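Local coordinates for putative iron-uptake ABC transport system,periplasmic iron-binding protein (Campylobacter jejuni, PDB 3E13), which binds a ferric ion and probably carries it through the periplasm to an ABC transporter for iron uptake, at residues R43-G48 and K68-L73; R184-G189 and N217-I222; I151-G156 and D294-S299. All blocks are in the same frame, centred on the assembly; numbering follows the deposited sequence.

Overall arrangement
Contact 1 closes early in the chain, before either of the others opens; contact 3 spans residues 151-299, and contact 2 falls inside that span. Contact 1 packs the end of helix 37-47 against the turn that follows helix 61-69; contact 2, whose centre is about 39 Å away on the opposite side of the chain's centre, joins helix 179-188 to strand 219-222. Contact 3 lies about 26 Å and 27 Å from those centres and brings helix 142-155 against residues 294-299, a loop running into the first turn of helix 298-302. Contacts 1 and 2 share the mixed sheet through strands 233-241 and 97-109, the antiparallel part consistent with the hinge.

Contact 1: residues R43-G48 and K68-L73; sequences RLSLEG and KNLGLL
The last turn of helix 37-47 lies beside the turn that ends helix 61-69, with Ser45 and Leu72 the closest pair across them, their CA atoms 6.9 Å apart. Leu72 is the centre of the contact. With CG anti to the carbonyl carbon (chi1 -61°), its isobutyl end is directed at helix 37-47, and both its methyls touch: CD1 lies 3.9 Å from CB of Leu44, while CD2 rests 3.8 Å from the carbonyl O of the same Leu44 and also near CA of Ser45. The leucine thus packs against the backbone and the base of a side chain rather than against the end of Leu44, whose isobutyl group goes on to Tyr7 of strand 3-8 and Thr241 of strand 233-241. The Ser45 hydroxyl faces methyls of two leucines: OG is 3.7 Å from CD1 of Leu72 and 4.0 Å from CD1 of Leu70. A Schellman motif at Gly71, with positive phi, ends helix 61-69 and turns the chain from Leu70 to Leu72; this is helix-end packing in the first part of a solute-binding protein of the periplasmic binding protein fold. The direct contacts are van der Waals ones, methyls against a hydroxyl, a carbonyl and a CB; a water adds a polar link, lying 2.9 Å from OG of Ser45 and donating to O of Leu70 at 2.8 Å. Within its own helix, Ser45 OG has a weak hydrogen bond with O of Ile41. On the sheet side, Lys242 bonds Gly71 O through its NZ and Leu72 through the backbone.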
loop_
_atom_site.group_PDB
_atom_site.type_symbol
_atom_site.label_atom_id
_atom_site.label_comp_id
_atom_site.label_asym_id
_atom_site.label_seq_id
_atom_site.Cartn_x
_atom_site.Cartn_y
_atom_site.Cartn_z
ATOM N N ARG A 43 -18.999 5.401 2.630
ATOM C CA ARG A 43 -19.573 5.738 3.917
ATOM C C ARG A 43 -19.305 7.186 4.318
ATOM O O ARG A 43 -20.190 7.905 4.795
ATOM C CB ARG A 43 -19.009 4.785 4.946
ATOM C CG ARG A 43 -19.460 4.937 6.306
ATOM C CD ARG A 43 -19.134 3.692 7.150
ATOM N NE ARG A 43 -19.448 3.946 8.532
ATOM C CZ ARG A 43 -19.218 3.115 9.528
ATOM N NH1 ARG A 43 -18.657 1.947 9.322
ATOM N NH2 ARG A 43 -19.557 3.478 10.732
ATOM N N LEU A 44 -18.050 7.638 4.199
ATOM C CA LEU A 44 -17.776 9.029 4.466
ATOM C C LEU A 44 -18.594 10.008 3.616
ATOM O O LEU A 44 -19.005 11.070 4.098
ATOM C CB LEU A 44 -16.285 9.313 4.296
ATOM C CG LEU A 44 -15.372 8.757 5.397
ATOM C CD1 LEU A 44 -13.904 8.774 4.923
ATOM C CD2 LEU A 44 -15.552 9.562 6.660
ATOM N N SER A 45 -18.778 9.683 2.342
ATOM C CA SER A 45 -19.585 10.514 1.438
ATOM C C SER A 45 -21.036 10.592 1.875
ATOM O O SER A 45 -21.575 11.701 1.899
ATOM C CB SER A 45 -19.485 10.062 -0.026
ATOM O OG SER A 45 -18.175 10.297 -0.535
ATOM N N LEU A 46 -21.647 9.440 2.179
ATOM C CA LEU A 46 -23.045 9.398 2.619
ATOM C C LEU A 46 -23.259 10.024 3.987
ATOM O O LEU A 46 -24.256 10.698 4.216
ATOM C CB LEU A 46 -23.579 7.965 2.587
ATOM C CG LEU A 46 -23.775 7.459 1.158
ATOM C CD1 LEU A 46 -23.907 5.951 1.183
ATOM C CD2 LEU A 46 -24.943 8.166 0.409
ATOM N N GLU A 47 -22.310 9.837 4.909
ATOM C CA GLU A 47 -22.427 10.358 6.259
ATOM C C GLU A 47 -22.196 11.861 6.266
ATOM O O GLU A 47 -22.826 12.579 7.041
ATOM C CB GLU A 47 -21.436 9.636 7.197
ATOM C CG GLU A 47 -21.796 8.169 7.448
ATOM C CD GLU A 47 -20.786 7.408 8.296
ATOM O OE1 GLU A 47 -19.727 7.968 8.648
ATOM O OE2 GLU A 47 -21.059 6.237 8.597
ATOM N N GLY A 48 -21.317 12.325 5.364
ATOM C CA GLY A 48 -21.041 13.732 5.167
ATOM C C GLY A 48 -20.603 14.409 6.455
ATOM O O GLY A 48 -19.858 13.836 7.280
ATOM N N LYS A 68 -9.850 13.167 -0.747
ATOM C CA LYS A 68 -9.619 14.563 -0.886
ATOM C C LYS A 68 -10.512 15.172 -1.964
ATOM O O LYS A 68 -11.174 16.192 -1.734
ATOM C CB LYS A 68 -8.148 14.828 -1.255
ATOM C CG LYS A 68 -7.855 16.303 -1.431
ATOM C CD LYS A 68 -6.418 16.504 -1.949
ATOM C CE LYS A 68 -6.137 17.967 -2.110
ATOM N NZ LYS A 68 -4.864 18.261 -2.820
ATOM N N ASN A 69 -10.545 14.509 -3.109
ATOM C CA ASN A 69 -11.229 15.059 -4.261
ATOM C C ASN A 69 -12.733 14.891 -4.166
ATOM O O ASN A 69 -13.433 15.574 -4.890
ATOM C CB ASN A 69 -10.701 14.470 -5.556
ATOM C CG ASN A 69 -9.246 14.864 -5.808
ATOM O OD1 ASN A 69 -8.751 15.860 -5.266
ATOM N ND2 ASN A 69 -8.548 14.031 -6.585
ATOM N N LEU A 70 -13.206 14.014 -3.281
ATOM C CA LEU A 70 -14.645 13.928 -2.932
ATOM C C LEU A 70 -15.062 14.978 -1.861
ATOM O O LEU A 70 -16.217 14.994 -1.376
ATOM C CB LEU A 70 -14.968 12.512 -2.476
ATOM C CG LEU A 70 -15.047 11.501 -3.607
ATOM C CD1 LEU A 70 -15.056 10.091 -3.110
ATOM C CD2 LEU A 70 -16.343 11.772 -4.448
ATOM N N GLY A 71 -14.122 15.798 -1.423
ATOM C CA GLY A 71 -14.392 16.880 -0.486
ATOM C C GLY A 71 -14.504 16.428 0.968
ATOM O O GLY A 71 -15.148 17.080 1.803
ATOM N N LEU A 72 -13.865 15.296 1.306
ATOM C CA LEU A 72 -14.115 14.627 2.573
ATOM C C LEU A 72 -13.063 14.956 3.634
ATOM O O LEU A 72 -13.228 14.521 4.735
ATOM C CB LEU A 72 -14.115 13.109 2.348
ATOM C CG LEU A 72 -15.186 12.596 1.382
ATOM C CD1 LEU A 72 -15.003 11.146 1.144
ATOM C CD2 LEU A 72 -16.560 12.886 1.877
ATOM N N LEU A 73 -11.959 15.621 3.262
ATOM C CA LEU A 73 -10.844 15.781 4.198
ATOM C C LEU A 73 -10.628 17.253 4.548
ATOM O O LEU A 73 -11.189 18.144 3.930
ATOM C CB LEU A 73 -9.566 15.199 3.597
ATOM C CG LEU A 73 -9.622 13.766 3.014
ATOM C CD1 LEU A 73 -8.302 13.338 2.420
ATOM C CD2 LEU A 73 -10.033 12.789 4.030
HETATM O O HOH W 1 -18.353 13.133 -1.225
#

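Contact 2: residues R184-G189 and N217-I222; sequences RQVFAG and NSLGII
Phe187 turns the edge of its ring to Ser218, whose CB lies in the ring plane 3.7 Å from CD1 and whose OG, near that plane, is 3.5 Å from the same carbon. With CG of Phe187 anti to the backbone N (chi1 167°), the CD1 edge of the ring comes up beside Ser218; OG of Ser218 also comes within 3.6 Å of CB of Phe187, at the root of the side chain. The hydroxyl merely packs against the phenylalanine. Its hydrogen bond is with the carbonyl O of Val215 in helix 210-217, and that same residue also meets the ring. Helix 179-188 thus sits over the junction where helix 210-217 runs into strand 219-222, an edge of the sheet hydrogen-bonded antiparallel to strand 97-109 through Gly220 and Ile222. One residue earlier on the helix than Phe187, Val186 meets Leu219 at an oblique angle by a single pair of methyls, CG1 of Val186 and CD2 of Leu219, 4.0 Å apart. Both residues are buried, and both also touch strand 193-197. The side chain of Leu219 lies about 7 Å from that of the iron ligand Tyr200 and about 14 Å from the ferric ion, so it does not itself touch the metal.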
loop_
_atom_site.group_PDB
_atom_site.type_symbol
_atom_site.label_atom_id
_atom_site.label_comp_id
_atom_site.label_asym_id
_atom_site.label_seq_id
_atom_site.Cartn_x
_atom_site.Cartn_y
_atom_site.Cartn_z
ATOM N N ARG A 184 1.298 -17.601 -1.306
ATOM C CA ARG A 184 1.129 -19.035 -1.058
ATOM C C ARG A 184 1.074 -19.775 -2.392
ATOM O O ARG A 184 1.627 -20.884 -2.509
ATOM C CB ARG A 184 -0.134 -19.333 -0.248
ATOM C CG ARG A 184 -0.251 -20.806 0.270
ATOM C CD ARG A 184 -1.705 -21.148 0.684
ATOM N NE ARG A 184 -1.909 -22.547 1.101
ATOM C CZ ARG A 184 -3.100 -23.201 1.092
ATOM N NH1 ARG A 184 -4.235 -22.599 0.691
ATOM N NH2 ARG A 184 -3.148 -24.479 1.476
ATOM N N GLN A 185 0.407 -19.207 -3.391
ATOM C CA GLN A 185 0.371 -19.837 -4.697
ATOM C C GLN A 185 1.769 -20.036 -5.269
ATOM O O GLN A 185 2.056 -21.060 -5.852
ATOM C CB GLN A 185 -0.485 -19.061 -5.670
ATOM C CG GLN A 185 -1.956 -19.141 -5.381
ATOM C CD GLN A 185 -2.815 -18.362 -6.382
ATOM O OE1 GLN A 185 -3.524 -18.955 -7.248
ATOM N NE2 GLN A 185 -2.806 -17.049 -6.263
ATOM N N VAL A 186 2.676 -19.104 -5.027
ATOM C CA VAL A 186 4.077 -19.262 -5.437
ATOM C C VAL A 186 4.849 -20.309 -4.633
ATOM O O VAL A 186 5.563 -21.140 -5.199
ATOM C CB VAL A 186 4.786 -17.867 -5.397
ATOM C CG1 VAL A 186 6.336 -17.978 -5.590
ATOM C CG2 VAL A 186 4.198 -17.014 -6.441
ATOM N N PHE A 187 4.644 -20.287 -3.320
ATOM C CA PHE A 187 5.172 -21.318 -2.438
ATOM C C PHE A 187 4.749 -22.727 -2.921
ATOM O O PHE A 187 5.568 -23.629 -2.958
ATOM C CB PHE A 187 4.663 -21.078 -1.028
ATOM C CG PHE A 187 4.896 -22.226 -0.112
ATOM C CD1 PHE A 187 6.174 -22.491 0.332
ATOM C CD2 PHE A 187 3.848 -23.026 0.317
ATOM C CE1 PHE A 187 6.404 -23.564 1.201
ATOM C CE2 PHE A 187 4.069 -24.074 1.163
ATOM C CZ PHE A 187 5.356 -24.356 1.588
ATOM N N ALA A 188 3.481 -22.886 -3.304
ATOM C CA ALA A 188 2.844 -24.167 -3.603
ATOM C C ALA A 188 3.132 -24.632 -5.033
ATOM O O ALA A 188 2.789 -25.752 -5.395
ATOM C CB ALA A 188 1.351 -24.029 -3.395
ATOM N N GLY A 189 3.746 -23.768 -5.834
ATOM C CA GLY A 189 4.081 -24.053 -7.224
ATOM C C GLY A 189 2.889 -23.934 -8.179
ATOM O O GLY A 189 2.905 -24.538 -9.274
ATOM N N ASN A 217 9.376 -17.883 3.672
ATOM C CA ASN A 217 10.785 -18.301 3.539
ATOM C C ASN A 217 11.117 -18.757 2.100
ATOM O O ASN A 217 12.308 -18.753 1.710
ATOM C CB ASN A 217 11.163 -19.401 4.528
ATOM C CG ASN A 217 11.478 -18.879 5.941
ATOM O OD1 ASN A 217 11.550 -17.685 6.176
ATOM N ND2 ASN A 217 11.624 -19.819 6.903
ATOM N N SER A 218 10.104 -19.101 1.304
ATOM C CA SER A 218 10.276 -19.516 -0.060
ATOM C C SER A 218 10.409 -18.376 -1.059
ATOM O O SER A 218 10.697 -18.622 -2.211
ATOM C CB SER A 218 9.115 -20.435 -0.455
ATOM O OG SER A 218 7.923 -19.689 -0.761
ATOM N N LEU A 219 10.159 -17.134 -0.622
ATOM C CA LEU A 219 10.061 -15.992 -1.549
ATOM C C LEU A 219 11.364 -15.276 -1.824
ATOM O O LEU A 219 12.041 -14.846 -0.885
ATOM C CB LEU A 219 8.995 -15.015 -1.098
ATOM C CG LEU A 219 7.627 -15.660 -0.843
ATOM C CD1 LEU A 219 6.687 -14.602 -0.189
ATOM C CD2 LEU A 219 7.018 -16.210 -2.054
ATOM N N GLY A 220 11.700 -15.151 -3.112
ATOM C CA GLY A 220 12.679 -14.193 -3.586
ATOM C C GLY A 220 12.013 -12.944 -4.187
ATOM O O GLY A 220 10.905 -13.016 -4.683
ATOM N N ILE A 221 12.722 -11.822 -4.174
ATOM C CA ILE A 221 12.174 -10.557 -4.653
ATOM C C ILE A 221 12.862 -10.151 -5.939
ATOM O O ILE A 221 14.098 -10.061 -5.993
ATOM C CB ILE A 221 12.402 -9.444 -3.622
ATOM C CG1 ILE A 221 11.686 -9.801 -2.310
ATOM C CG2 ILE A 221 11.971 -8.076 -4.229
ATOM C CD1 ILE A 221 11.899 -8.736 -1.162
ATOM N N ILE A 222 12.062 -9.811 -6.933
ATOM C CA ILE A 222 12.501 -8.957 -8.045
ATOM C C ILE A 222 12.011 -7.553 -7.778
ATOM O O ILE A 222 10.813 -7.334 -7.710
ATOM C CB ILE A 222 11.910 -9.475 -9.378
ATOM C CG1 ILE A 222 12.369 -10.929 -9.651
ATOM C CG2 ILE A 222 12.223 -8.562 -10.517
ATOM C CD1 ILE A 222 11.554 -11.691 -10.657
#

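Contact 3: residues I151-G156 and D294-S299; sequences IIANDG and DQIPVS
Asn154 reaches across to Asp294 with its amide ND2, which donates to OD1 at 3.0 Å on the syn lone pair of that oxygen. The bond is bent (N-H...O 140°), OD1 is tilted from the amide plane, and the amide and carboxylate planes are 29° apart. A water completes a second link between the same two groups, donating to Asn154 OD1 at 2.7 Å and to Asp294 OD2 at 2.6 Å. Beside this polar pair, the CD1 methyl of Ile296 packs 3.7 Å from CB of Ala153; with CG1 anti to the backbone N (chi1 -169°), the side chain extends toward the helix. Further out, ND2 also makes a weak bond to O of Ser150 in the same helix, and OD2 of Asp294 accepts from the backbone N of Ile296 at 3.0 Å, from above the carboxylate plane. Arg229 forms a salt bridge with Asp155 and a long, weak ion pair with Asp294, while the backbone of Asp294 bonds to Thr231. The OD2 bond to Ile296 N makes this an Asx turn shortly before helix 298-302, joined at the surface to the end of helix 142-155.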
loop_
_atom_site.group_PDB
_atom_site.type_symbol
_atom_site.label_atom_id
_atom_site.label_comp_id
_atom_site.label_asym_id
_atom_site.label_seq_id
_atom_site.Cartn_x
_atom_site.Cartn_y
_atom_site.Cartn_z
ATOM N N ILE A 151 1.561 3.065 -14.141
ATOM C CA ILE A 151 1.909 2.714 -15.527
ATOM C C ILE A 151 1.339 3.746 -16.519
ATOM O O ILE A 151 1.993 4.137 -17.498
ATOM C CB ILE A 151 1.467 1.291 -15.805
ATOM C CG1 ILE A 151 2.298 0.328 -14.950
ATOM C CG2 ILE A 151 1.644 0.938 -17.254
ATOM C CD1 ILE A 151 1.747 -1.134 -14.936
ATOM N N ILE A 152 0.084 4.180 -16.303
ATOM C CA ILE A 152 -0.474 5.268 -17.087
ATOM C C ILE A 152 0.431 6.486 -16.980
ATOM O O ILE A 152 0.788 7.126 -17.970
ATOM C CB ILE A 152 -1.911 5.642 -16.685
ATOM C CG1 ILE A 152 -2.870 4.478 -16.891
ATOM C CG2 ILE A 152 -2.351 6.854 -17.480
ATOM C CD1 ILE A 152 -4.231 4.662 -16.200
ATOM N N ALA A 153 0.782 6.845 -15.759
ATOM C CA ALA A 153 1.547 8.057 -15.547
ATOM C C ALA A 153 2.936 7.986 -16.223
ATOM O O ALA A 153 3.418 9.001 -16.772
ATOM C CB ALA A 153 1.688 8.343 -14.063
ATOM N N ASN A 154 3.547 6.808 -16.225
ATOM C CA ASN A 154 4.898 6.659 -16.724
ATOM C C ASN A 154 4.929 6.366 -18.248
ATOM O O ASN A 154 5.737 6.969 -18.980
ATOM C CB ASN A 154 5.638 5.555 -15.989
ATOM C CG ASN A 154 6.247 6.027 -14.718
ATOM O OD1 ASN A 154 7.009 7.034 -14.713
ATOM N ND2 ASN A 154 5.928 5.356 -13.608
ATOM N N ASP A 155 4.023 5.518 -18.725
ATOM C CA ASP A 155 4.113 4.934 -20.061
ATOM C C ASP A 155 2.908 5.243 -20.931
ATOM O O ASP A 155 2.926 4.847 -22.096
ATOM C CB ASP A 155 4.312 3.421 -19.992
ATOM C CG ASP A 155 5.613 3.019 -19.298
ATOM O OD1 ASP A 155 6.591 3.786 -19.273
ATOM O OD2 ASP A 155 5.727 1.949 -18.705
ATOM N N GLY A 156 1.870 5.906 -20.392
ATOM C CA GLY A 156 0.701 6.276 -21.196
ATOM C C GLY A 156 -0.432 5.280 -21.111
ATOM O O GLY A 156 -0.238 4.093 -20.717
ATOM N N ASP A 294 11.122 4.343 -8.080
ATOM C CA ASP A 294 10.576 5.277 -9.004
ATOM C C ASP A 294 10.528 6.656 -8.315
ATOM O O ASP A 294 10.099 6.779 -7.130
ATOM C CB ASP A 294 9.160 4.825 -9.385
ATOM C CG ASP A 294 8.588 5.557 -10.568
ATOM O OD1 ASP A 294 7.640 4.959 -11.214
ATOM O OD2 ASP A 294 8.987 6.687 -10.930
ATOM N N GLN A 295 11.008 7.654 -9.044
ATOM C CA GLN A 295 11.041 9.029 -8.537
ATOM C C GLN A 295 9.753 9.818 -8.707
ATOM O O GLN A 295 9.642 10.952 -8.215
ATOM C CB GLN A 295 12.237 9.787 -9.113
ATOM C CG GLN A 295 13.572 9.154 -8.757
ATOM C CD GLN A 295 13.831 9.092 -7.301
ATOM O OE1 GLN A 295 13.900 7.987 -6.731
ATOM N NE2 GLN A 295 13.905 10.238 -6.661
ATOM N N ILE A 296 8.769 9.244 -9.391
ATOM C CA ILE A 296 7.545 9.983 -9.644
ATOM C C ILE A 296 6.874 10.350 -8.313
ATOM O O ILE A 296 6.832 9.527 -7.384
ATOM C CB ILE A 296 6.620 9.151 -10.551
ATOM C CG1 ILE A 296 5.452 10.036 -11.045
ATOM C CG2 ILE A 296 6.063 7.956 -9.811
ATOM C CD1 ILE A 296 4.642 9.320 -12.120
ATOM N N PRO A 297 6.325 11.563 -8.190
ATOM C CA PRO A 297 5.572 11.869 -6.993
ATOM C C PRO A 297 4.343 10.995 -6.909
ATOM O O PRO A 297 3.660 10.808 -7.908
ATOM C CB PRO A 297 5.197 13.327 -7.191
ATOM C CG PRO A 297 6.222 13.826 -8.074
ATOM C CD PRO A 297 6.437 12.730 -9.077
ATOM N N VAL A 298 4.054 10.504 -5.723
ATOM C CA VAL A 298 2.879 9.626 -5.556
ATOM C C VAL A 298 1.604 10.382 -5.861
ATOM O O VAL A 298 0.634 9.779 -6.346
ATOM C CB VAL A 298 2.847 8.936 -4.157
ATOM C CG1 VAL A 298 3.959 7.931 -4.042
ATOM C CG2 VAL A 298 2.904 9.904 -3.032
ATOM N N SER A 299 1.581 11.694 -5.595
ATOM C CA SER A 299 0.421 12.505 -5.997
ATOM C C SER A 299 0.132 12.464 -7.518
ATOM O O SER A 299 -1.044 12.433 -7.924
ATOM C CB SER A 299 0.580 13.957 -5.521
ATOM O OG SER A 299 1.653 14.593 -6.187
HETATM O O HOH W 2 9.074 7.919 -13.170
#